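Local coordinates for putative cobalamin synthesis related protein (Corynebacterium diphtheriae, PDB 2NPN) that binds S-adenosylmethionine and is probably a methyltransferase of cobalamin biosynthesis, perhaps a precorrin-6A synthase (deacetylating), at residues Ile154-Ile159 with Thr244-Glu249; Met2-Val7 with Asp135-Pro140; Gln30-Leu35 with Pro57-Tyr62. All coordinates share one frame; numbering follows the deposited sequence. Where two conformers were deposited one is given.

Interaction 1 (Ile154-Ile159 with Thr244-Glu249). With SAM (S-adenosylmethionine), chain C.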
loop_
_atom_site.group_PDB
_atom_site.type_symbol
_atom_site.label_atom_id
_atom_site.label_comp_id
_atom_site.label_asym_id
_atom_site.label_seq_id
_atom_site.Cartn_x
_atom_site.Cartn_y
_atom_site.Cartn_z
ATOM N N ILE A 154 -2.407 17.042 10.470
ATOM C CA ILE A 154 -1.612 16.850 11.655
ATOM C C ILE A 154 -0.154 16.488 11.303
ATOM O O ILE A 154 0.197 16.096 10.170
ATOM C CB ILE A 154 -2.168 15.723 12.573
ATOM C CG1 ILE A 154 -2.207 14.381 11.862
ATOM C CG2 ILE A 154 -3.569 16.096 13.104
ATOM C CD1 ILE A 154 -2.585 13.200 12.785
ATOM N N LEU A 155 0.703 16.663 12.305
ATOM C CA LEU A 155 2.071 16.174 12.235
ATOM C C LEU A 155 2.113 14.718 12.703
ATOM O O LEU A 155 1.321 14.288 13.580
ATOM C CB LEU A 155 2.988 17.051 13.101
ATOM C CG LEU A 155 2.988 18.539 12.670
ATOM C CD1 LEU A 155 3.652 19.493 13.684
ATOM C CD2 LEU A 155 3.592 18.667 11.274
ATOM N N ILE A 156 3.027 13.953 12.131
ATOM C CA ILE A 156 3.185 12.534 12.487
ATOM C C ILE A 156 3.952 12.361 13.790
ATOM O O ILE A 156 3.977 11.271 14.373
ATOM C CB ILE A 156 3.862 11.719 11.306
ATOM C CG1 ILE A 156 3.523 10.240 11.424
ATOM C CG2 ILE A 156 5.361 11.937 11.246
ATOM C CD1 ILE A 156 4.149 9.341 10.303
ATOM N N ASN A 157 4.588 13.431 14.254
ATOM C CA ASN A 157 5.348 13.402 15.508
ATOM C C ASN A 157 5.168 14.698 16.280
ATOM O O ASN A 157 4.974 15.757 15.686
ATOM C CB ASN A 157 6.845 13.217 15.206
ATOM C CG ASN A 157 7.412 14.310 14.302
ATOM O OD1 ASN A 157 7.274 14.218 13.084
ATOM N ND2 ASN A 157 8.036 15.350 14.883
ATOM N N ARG A 158 5.295 14.631 17.607
ATOM C CA ARG A 158 5.569 15.848 18.401
ATOM C C ARG A 158 7.070 16.138 18.335
ATOM O O ARG A 158 7.861 15.303 17.859
ATOM C CB ARG A 158 5.100 15.643 19.843
ATOM C CG ARG A 158 3.603 15.496 19.893
ATOM C CD ARG A 158 3.101 15.182 21.274
ATOM N NE ARG A 158 3.284 13.766 21.599
ATOM C CZ ARG A 158 2.675 13.146 22.611
ATOM N NH1 ARG A 158 1.935 13.840 23.453
ATOM N NH2 ARG A 158 2.846 11.822 22.820
ATOM N N ILE A 159 7.472 17.312 18.802
ATOM C CA ILE A 159 8.864 17.731 18.718
ATOM C C ILE A 159 9.825 16.709 19.327
ATOM O O ILE A 159 9.674 16.278 20.473
ATOM C CB ILE A 159 9.133 19.149 19.309
ATOM C CG1 ILE A 159 8.334 20.194 18.513
ATOM C CG2 ILE A 159 10.624 19.445 19.228
ATOM C CD1 ILE A 159 8.182 21.603 19.170
ATOM N N THR A 244 -6.161 3.062 8.305
ATOM C CA THR A 244 -4.856 3.365 8.908
ATOM C C THR A 244 -5.188 4.345 10.027
ATOM O O THR A 244 -6.116 5.165 9.900
ATOM C CB THR A 244 -3.890 4.028 7.863
ATOM O OG1 THR A 244 -3.663 3.157 6.739
ATOM C CG2 THR A 244 -2.491 4.349 8.455
ATOM N N TYR A 245 -4.463 4.262 11.135
ATOM C CA TYR A 245 -4.739 5.186 12.236
ATOM C C TYR A 245 -3.447 5.516 12.973
ATOM O O TYR A 245 -2.485 4.772 12.919
ATOM C CB TYR A 245 -5.838 4.672 13.146
ATOM C CG TYR A 245 -5.649 3.285 13.745
ATOM C CD1 TYR A 245 -5.158 3.122 15.046
ATOM C CD2 TYR A 245 -6.064 2.125 13.073
ATOM C CE1 TYR A 245 -5.008 1.845 15.635
ATOM C CE2 TYR A 245 -5.930 0.886 13.664
ATOM C CZ TYR A 245 -5.414 0.745 14.958
ATOM O OH TYR A 245 -5.345 -0.533 15.549
ATOM N N LEU A 246 -3.488 6.634 13.699
ATOM C CA LEU A 246 -2.359 7.104 14.491
ATOM C C LEU A 246 -2.874 7.240 15.922
ATOM O O LEU A 246 -3.938 7.824 16.119
ATOM C CB LEU A 246 -1.833 8.455 13.983
ATOM C CG LEU A 246 -0.535 8.936 14.617
ATOM C CD1 LEU A 246 0.243 9.850 13.574
ATOM C CD2 LEU A 246 -0.765 9.614 15.929
ATOM N N LEU A 247 -2.192 6.632 16.872
ATOM C CA LEU A 247 -2.497 6.737 18.318
ATOM C C LEU A 247 -1.406 7.574 18.932
ATOM O O LEU A 247 -0.224 7.420 18.654
ATOM C CB LEU A 247 -2.473 5.352 18.960
ATOM C CG LEU A 247 -3.504 4.331 18.455
ATOM C CD1 LEU A 247 -3.343 2.955 19.232
ATOM C CD2 LEU A 247 -4.871 4.841 18.544
ATOM N N ARG A 248 -1.824 8.493 19.774
ATOM C CA ARG A 248 -0.908 9.394 20.471
ATOM C C ARG A 248 -1.372 9.539 21.902
ATOM O O ARG A 248 -2.542 9.827 22.150
ATOM C CB ARG A 248 -0.840 10.745 19.779
ATOM C CG ARG A 248 0.188 11.693 20.334
ATOM C CD ARG A 248 0.422 12.898 19.430
ATOM N NE ARG A 248 1.095 12.504 18.181
ATOM C CZ ARG A 248 1.075 13.164 17.017
ATOM N NH1 ARG A 248 0.437 14.340 16.883
ATOM N NH2 ARG A 248 1.694 12.663 15.968
ATOM N N GLU A 249 -0.425 9.423 22.815
ATOM C CA GLU A 249 -0.712 9.566 24.253
ATOM C C GLU A 249 -0.625 11.048 24.584
ATOM O O GLU A 249 0.462 11.615 24.692
ATOM C CB GLU A 249 0.252 8.741 25.104
ATOM C CG GLU A 249 -0.256 8.509 26.475
ATOM C CD GLU A 249 -1.412 7.490 26.495
ATOM O OE1 GLU A 249 -1.873 7.015 25.429
ATOM O OE2 GLU A 249 -1.819 7.154 27.606
HETATM N N SAM C . 2.555 0.230 0.241
HETATM C CA SAM C . 1.310 0.752 0.882
HETATM C C SAM C . 1.475 2.193 1.327
HETATM O O SAM C . 0.502 2.779 1.873
HETATM O OXT SAM C . 2.552 2.781 1.102
HETATM C CB SAM C . 0.894 -0.147 2.061
HETATM C CG SAM C . 0.444 -1.549 1.647
HETATM S SD SAM C . -0.182 -2.615 2.991
HETATM C CE SAM C . -0.411 -4.107 1.981
HETATM C "C5'" SAM C . -1.969 -2.285 3.181
HETATM C "C4'" SAM C . -2.322 -1.399 4.388
HETATM O "O4'" SAM C . -2.093 -0.069 4.057
HETATM C "C3'" SAM C . -3.790 -1.431 4.814
HETATM O "O3'" SAM C . -4.086 -2.525 5.646
HETATM C "C2'" SAM C . -3.983 -0.108 5.505
HETATM O "O2'" SAM C . -3.368 -0.143 6.781
HETATM C "C1'" SAM C . -3.149 0.746 4.573
HETATM N N9 SAM C . -3.936 1.341 3.470
HETATM C C8 SAM C . -3.652 1.207 2.121
HETATM N N7 SAM C . -4.504 1.937 1.395
HETATM C C5 SAM C . -5.320 2.591 2.274
HETATM C C6 SAM C . -6.334 3.522 2.103
HETATM N N6 SAM C . -6.724 3.947 0.873
HETATM N N1 SAM C . -6.981 4.025 3.225
HETATM C C2 SAM C . -6.558 3.657 4.488
HETATM N N3 SAM C . -5.553 2.745 4.664
HETATM C C4 SAM C . -4.917 2.231 3.582
HETATM O O HOH W 1 0.044 16.934 15.364
#
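Arg248, on strand 243-249, the central strand of the mixed sheet in this tetrapyrrole methylase fold, reaches into the loop that follows helix 144-152 and binds the carbonyl of Leu155. Its CG is anti to the backbone N (chi1 -174°) and the chain bends at chi3, after which Arg248 NH2 donates to Leu155 O at 2.9 Å, nearly straight at 168°. Leu155 O lies in the guanidinium plane, and NH1 adds a weak bond to the same oxygen. A water that accepts from Leu155 N at 3.1 Å, and weakly from Arg248 NH1, sits at the edge of this guanidinium. Arg248 NE donates to OD1 of Asn181, and the ND2 of that asparagine bonds Ile156 O, so one residue braces both sides of the contact. At the start of the segment, Thr244 OG1 donates to N3 of the S-adenosylmethionine adenine at 2.8 Å.

Apolar contact is lighter. CG1 of Ile156 meets CD1 of Leu246 at 3.9 Å, the two side chains crossing at about a right angle, with Leu148 and Trp203 packed beside Leu246.

Alongside, the side chains of Arg158 and Arg248 slide past each other in opposite directions. CG of Arg248 lies over one face of the Arg158 guanidinium, toward its rim, 3.6 Å from Arg158 NH2. The NE atoms of Arg158 and Arg248 approach to 4.3 Å, a like-charge proximity probably eased by the salt bridge of Arg158 to Glu161.

Arg158 also closes end-on upon one backbone oxygen: its NH1 at 2.9 Å and NH2 at 3.0 Å both bond Glu249 O from the same face of its carbonyl plane.

Interaction 2 (Met2-Val7 with Asp135-Pro140)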
loop_
_atom_site.group_PDB
_atom_site.type_symbol
_atom_site.label_atom_id
_atom_site.label_comp_id
_atom_site.label_asym_id
_atom_site.label_seq_id
_atom_site.Cartn_x
_atom_site.Cartn_y
_atom_site.Cartn_z
HETATM N N MSE A 2 20.393 -4.931 -21.023
HETATM C CA MSE A 2 19.464 -5.451 -20.021
HETATM C C MSE A 2 18.168 -4.652 -20.032
HETATM O O MSE A 2 18.167 -3.482 -20.399
HETATM C CB MSE A 2 20.071 -5.376 -18.618
HETATM C CG MSE A 2 20.126 -3.977 -18.023
HETATM SE SE MSE A 2 21.134 -3.937 -16.354
HETATM C CE MSE A 2 22.834 -4.604 -17.070
ATOM N N ARG A 3 17.102 -5.276 -19.564
ATOM C CA ARG A 3 15.858 -4.569 -19.415
ATOM C C ARG A 3 15.887 -3.697 -18.150
ATOM O O ARG A 3 16.723 -3.906 -17.268
ATOM C CB ARG A 3 14.707 -5.565 -19.341
ATOM C CG ARG A 3 14.543 -6.399 -20.618
ATOM C CD ARG A 3 13.466 -7.449 -20.417
ATOM N NE ARG A 3 13.015 -8.001 -21.693
ATOM C CZ ARG A 3 13.642 -8.966 -22.369
ATOM N NH1 ARG A 3 14.760 -9.528 -21.896
ATOM N NH2 ARG A 3 13.180 -9.380 -23.542
ATOM N N THR A 4 15.014 -2.695 -18.107
ATOM C CA THR A 4 14.727 -1.905 -16.900
ATOM C C THR A 4 13.401 -2.347 -16.318
ATOM O O THR A 4 12.434 -2.443 -17.051
ATOM C CB THR A 4 14.647 -0.417 -17.235
ATOM O OG1 THR A 4 15.937 0.005 -17.710
ATOM C CG2 THR A 4 14.251 0.412 -16.006
ATOM N N ILE A 5 13.376 -2.644 -15.014
ATOM C CA ILE A 5 12.146 -2.919 -14.298
ATOM C C ILE A 5 11.878 -1.744 -13.358
ATOM O O ILE A 5 12.619 -1.536 -12.398
ATOM C CB ILE A 5 12.208 -4.242 -13.483
ATOM C CG1 ILE A 5 12.391 -5.469 -14.389
ATOM C CG2 ILE A 5 10.941 -4.390 -12.645
ATOM C CD1 ILE A 5 12.648 -6.773 -13.658
ATOM N N TYR A 6 10.866 -0.934 -13.678
ATOM C CA TYR A 6 10.466 0.148 -12.817
ATOM C C TYR A 6 9.492 -0.444 -11.810
ATOM O O TYR A 6 8.557 -1.129 -12.186
ATOM C CB TYR A 6 9.744 1.256 -13.569
ATOM C CG TYR A 6 10.569 2.033 -14.502
ATOM C CD1 TYR A 6 11.446 2.978 -14.024
ATOM C CD2 TYR A 6 10.415 1.890 -15.880
ATOM C CE1 TYR A 6 12.194 3.752 -14.864
ATOM C CE2 TYR A 6 11.178 2.668 -16.761
ATOM C CZ TYR A 6 12.063 3.599 -16.227
ATOM O OH TYR A 6 12.831 4.372 -17.066
ATOM N N VAL A 7 9.698 -0.135 -10.532
ATOM C CA VAL A 7 8.741 -0.536 -9.501
ATOM C C VAL A 7 8.142 0.767 -8.996
ATOM O O VAL A 7 8.832 1.552 -8.348
ATOM C CB VAL A 7 9.419 -1.335 -8.368
ATOM C CG1 VAL A 7 8.390 -1.733 -7.315
ATOM C CG2 VAL A 7 10.138 -2.564 -8.972
ATOM N N ASP A 135 17.878 -4.070 -14.687
ATOM C CA ASP A 135 18.182 -3.000 -13.736
ATOM C C ASP A 135 16.871 -2.582 -13.059
ATOM O O ASP A 135 15.970 -2.060 -13.729
ATOM C CB ASP A 135 18.828 -1.823 -14.485
ATOM C CG ASP A 135 19.072 -0.604 -13.602
ATOM O OD1 ASP A 135 19.196 -0.734 -12.361
ATOM O OD2 ASP A 135 19.144 0.504 -14.170
ATOM N N VAL A 136 16.766 -2.806 -11.741
ATOM C CA VAL A 136 15.553 -2.468 -10.994
ATOM C C VAL A 136 15.629 -1.035 -10.505
ATOM O O VAL A 136 16.600 -0.676 -9.853
ATOM C CB VAL A 136 15.301 -3.441 -9.833
ATOM C CG1 VAL A 136 14.034 -3.038 -9.064
ATOM C CG2 VAL A 136 15.197 -4.877 -10.377
ATOM N N LYS A 137 14.639 -0.228 -10.852
ATOM C CA LYS A 137 14.566 1.168 -10.438
ATOM C C LYS A 137 13.233 1.416 -9.690
ATOM O O LYS A 137 12.146 1.229 -10.241
ATOM C CB LYS A 137 14.685 2.097 -11.650
ATOM C CG LYS A 137 16.003 1.910 -12.457
ATOM C CD LYS A 137 16.050 2.809 -13.670
ATOM C CE LYS A 137 16.447 4.251 -13.315
ATOM N NZ LYS A 137 16.979 4.947 -14.520
ATOM N N VAL A 138 13.347 1.866 -8.446
ATOM C CA VAL A 138 12.194 2.038 -7.599
ATOM C C VAL A 138 11.824 3.515 -7.628
ATOM O O VAL A 138 12.675 4.404 -7.449
ATOM C CB VAL A 138 12.483 1.575 -6.177
ATOM C CG1 VAL A 138 11.270 1.814 -5.274
ATOM C CG2 VAL A 138 12.948 0.121 -6.156
ATOM N N ILE A 139 10.525 3.745 -7.798
ATOM C CA ILE A 139 9.956 5.080 -7.857
ATOM C C ILE A 139 8.994 5.249 -6.669
ATOM O O ILE A 139 7.995 4.546 -6.593
ATOM C CB ILE A 139 9.237 5.309 -9.215
ATOM C CG1 ILE A 139 10.258 5.190 -10.356
ATOM C CG2 ILE A 139 8.495 6.596 -9.179
ATOM C CD1 ILE A 139 9.645 5.383 -11.771
ATOM N N PRO A 140 9.327 6.137 -5.708
ATOM C CA PRO A 140 8.470 6.349 -4.536
ATOM C C PRO A 140 7.104 6.891 -4.872
ATOM O O PRO A 140 6.930 7.580 -5.881
ATOM C CB PRO A 140 9.220 7.390 -3.703
ATOM C CG PRO A 140 10.472 7.669 -4.369
ATOM C CD PRO A 140 10.559 6.943 -5.658
HETATM O O HOH W 2 18.040 1.247 -16.519
#
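Strands 3-7 and 135-139 run parallel, their axes 22° apart and 4.6 Å at closest approach, and five backbone hydrogen bonds join them in the register Thr4-Asp135 to Val7-Val138. The bonds pass from strand to strand in turn, beginning with Asp135 N to Arg3 O at 2.8 Å and ending with Ile139 N to Val7 O.

On the face bearing Thr4, Tyr6, Asp135 and Lys137, the Lys137 chain lies beside the Tyr6 ring and points the same way. Its CD is 3.8 Å from Thr4 CG2. That same methyl sits over the centre of the Tyr6 ring, so Thr4 touches both the ring and the lysine chain. Ile139, which also packs on helix 20-28, brings CD1 to Tyr6 CD1 at 3.8 Å. Beyond the start of the strand, the selenium of Met2, present as selenomethionine, rests 3.6 Å from Asp135 CB.

The other face carries Ile5, Val7, Val136 and Val138. CG2 of Val7 meets CG1 of Val136 at 3.9 Å, and Val7 and Val138 both pack on Leu120 of helix 119-130.

The chemistry thus differs between faces: valine branches pack on helix 119-130 on one, while on the other a water donates to both Thr4 OG1 and Asp135 OD2, at 2.7 Å each, adding a polar link beside the aliphatic and aromatic contacts.

Interaction 3 (Gln30-Leu35 with Pro57-Tyr62)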
loop_
_atom_site.group_PDB
_atom_site.type_symbol
_atom_site.label_atom_id
_atom_site.label_comp_id
_atom_site.label_asym_id
_atom_site.label_seq_id
_atom_site.Cartn_x
_atom_site.Cartn_y
_atom_site.Cartn_z
ATOM N N GLN A 30 6.992 -0.321 -21.761
ATOM C CA GLN A 30 6.426 -1.082 -22.868
ATOM C C GLN A 30 5.463 -2.191 -22.401
ATOM O O GLN A 30 4.752 -2.800 -23.230
ATOM C CB GLN A 30 7.551 -1.677 -23.673
ATOM C CG GLN A 30 8.167 -0.678 -24.620
ATOM C CD GLN A 30 9.685 -0.712 -24.592
ATOM O OE1 GLN A 30 10.287 -1.149 -23.607
ATOM N NE2 GLN A 30 10.307 -0.224 -25.653
ATOM N N ALA A 31 5.490 -2.484 -21.106
ATOM C CA ALA A 31 4.571 -3.399 -20.460
ATOM C C ALA A 31 4.364 -2.989 -19.024
ATOM O O ALA A 31 5.265 -2.465 -18.429
ATOM C CB ALA A 31 5.081 -4.832 -20.498
ATOM N N ILE A 32 3.172 -3.280 -18.507
ATOM C CA ILE A 32 2.782 -2.961 -17.146
ATOM C C ILE A 32 2.248 -4.203 -16.443
ATOM O O ILE A 32 1.394 -4.909 -16.970
ATOM C CB ILE A 32 1.741 -1.828 -17.083
ATOM C CG1 ILE A 32 2.309 -0.538 -17.679
ATOM C CG2 ILE A 32 1.353 -1.562 -15.618
ATOM C CD1 ILE A 32 1.299 0.608 -17.765
ATOM N N VAL A 33 2.756 -4.449 -15.237
ATOM C CA VAL A 33 2.373 -5.628 -14.430
ATOM C C VAL A 33 1.893 -5.124 -13.059
ATOM O O VAL A 33 2.400 -4.141 -12.496
ATOM C CB VAL A 33 3.561 -6.607 -14.210
ATOM C CG1 VAL A 33 3.150 -7.834 -13.331
ATOM C CG2 VAL A 33 4.164 -7.077 -15.563
ATOM N N ALA A 34 0.947 -5.849 -12.478
ATOM C CA ALA A 34 0.561 -5.582 -11.109
ATOM C C ALA A 34 0.338 -6.911 -10.403
ATOM O O ALA A 34 -0.365 -7.780 -10.931
ATOM C CB ALA A 34 -0.680 -4.762 -11.076
ATOM N N LEU A 35 0.962 -7.081 -9.235
ATOM C CA LEU A 35 0.782 -8.308 -8.455
ATOM C C LEU A 35 -0.324 -8.025 -7.449
ATOM O O LEU A 35 -0.210 -7.088 -6.656
ATOM C CB LEU A 35 2.097 -8.685 -7.762
ATOM C CG LEU A 35 3.302 -8.846 -8.710
ATOM C CD1 LEU A 35 4.630 -9.061 -7.947
ATOM C CD2 LEU A 35 3.082 -9.983 -9.725
ATOM N N PRO A 57 -2.004 5.661 -21.615
ATOM C CA PRO A 57 -3.059 5.041 -22.385
ATOM C C PRO A 57 -2.455 4.148 -23.452
ATOM O O PRO A 57 -1.335 4.407 -23.947
ATOM C CB PRO A 57 -3.806 6.226 -23.011
ATOM C CG PRO A 57 -2.899 7.370 -22.924
ATOM C CD PRO A 57 -2.037 7.133 -21.727
ATOM N N GLY A 58 -3.182 3.087 -23.766
ATOM C CA GLY A 58 -2.765 2.148 -24.776
ATOM C C GLY A 58 -1.777 1.123 -24.264
ATOM O O GLY A 58 -1.097 0.490 -25.070
ATOM N N THR A 59 -1.695 0.944 -22.940
ATOM C CA THR A 59 -0.816 -0.067 -22.372
ATOM C C THR A 59 -1.633 -0.928 -21.425
ATOM O O THR A 59 -2.065 -0.426 -20.376
ATOM C CB THR A 59 0.386 0.556 -21.630
ATOM O OG1 THR A 59 0.987 1.568 -22.451
ATOM C CG2 THR A 59 1.416 -0.521 -21.311
ATOM N N PRO A 60 -1.884 -2.204 -21.801
ATOM C CA PRO A 60 -2.672 -3.063 -20.902
ATOM C C PRO A 60 -1.960 -3.369 -19.597
ATOM O O PRO A 60 -0.738 -3.443 -19.566
ATOM C CB PRO A 60 -2.851 -4.363 -21.705
ATOM C CG PRO A 60 -1.750 -4.364 -22.691
ATOM C CD PRO A 60 -1.478 -2.920 -23.022
ATOM N N ILE A 61 -2.734 -3.533 -18.528
ATOM C CA ILE A 61 -2.173 -3.973 -17.253
ATOM C C ILE A 61 -2.290 -5.483 -17.190
ATOM O O ILE A 61 -3.418 -6.036 -17.341
ATOM C CB ILE A 61 -2.931 -3.371 -16.059
ATOM C CG1 ILE A 61 -2.844 -1.838 -16.066
ATOM C CG2 ILE A 61 -2.405 -3.978 -14.756
ATOM C CD1 ILE A 61 -3.797 -1.150 -15.022
ATOM N N TYR A 62 -1.151 -6.141 -16.995
ATOM C CA TYR A 62 -1.066 -7.593 -16.727
ATOM C C TYR A 62 -1.168 -7.827 -15.222
ATOM O O TYR A 62 -0.191 -7.672 -14.493
ATOM C CB TYR A 62 0.251 -8.146 -17.293
ATOM C CG TYR A 62 0.443 -9.648 -17.191
ATOM C CD1 TYR A 62 -0.210 -10.510 -18.067
ATOM C CD2 TYR A 62 1.312 -10.194 -16.241
ATOM C CE1 TYR A 62 -0.021 -11.895 -17.997
ATOM C CE2 TYR A 62 1.493 -11.580 -16.142
ATOM C CZ TYR A 62 0.828 -12.418 -17.027
ATOM O OH TYR A 62 1.024 -13.789 -16.952
HETATM O O HOH W 3 1.500 -5.024 -20.330
#
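Ile32 CG1 is anti to the carbonyl carbon (chi1 -61°) and Thr59 CG2 anti to its own backbone N, which brings the two branches together: the threonine methyl lies 3.7 Å from both CG1 and CD1 of Ile32, the side chains crossing at about a right angle. Tyr62 has CG anti to the backbone N (chi1 -176°) and runs side by side with Val33, pointing the same way, with Val33 CG1 near the ring plane at the edge, 4.2 Å from Tyr62 CD2.

Two backbone bonds fix the parallel pairing here. Tyr62 N donates to Ile32 O at 2.8 Å and 171°, and Ala34 N to Tyr62 O at 2.9 Å, so Tyr62 brackets Val33. Nearer Thr59 the chains spread, and a water takes over: it accepts from Ile32 N at 3.0 Å and donates to Pro60 O at 2.8 Å.

Ala34 CB meets Ile61 CG2 at 4.1 Å on the side covered by helix 42-55, where Ile61 and Ile32 both touch Val52. Strand 31-35, this helix and strand 61-64 thus form a beta-alpha-beta crossover at the edge of the parallel sheet; the Tyr62 and Val33 side packs against helix 78-98, and strand 31-35 pairs onward with strand 104-109.

Interactions 2 and 3 belong to one parallel sheet, ordered 61-64, 31-35, 104-109, 3-9, 134-139. Each joins an outermost strand to its inner neighbour, and strand 104-109 lies between the two pairs; their centres are about 14 Å apart. Along the chain, both segments of interaction 3 fall between those of interaction 2, and interaction 1 follows both. It sits at the separate mixed sheet, its centre about 33 Å from that of interaction 2 and about 37 Å from that of interaction 3. S-adenosylmethionine binds between the two sheets, contacting Asp112 and Ala144 as well as Thr244, so the contacts describe two lobes that share one cofactor.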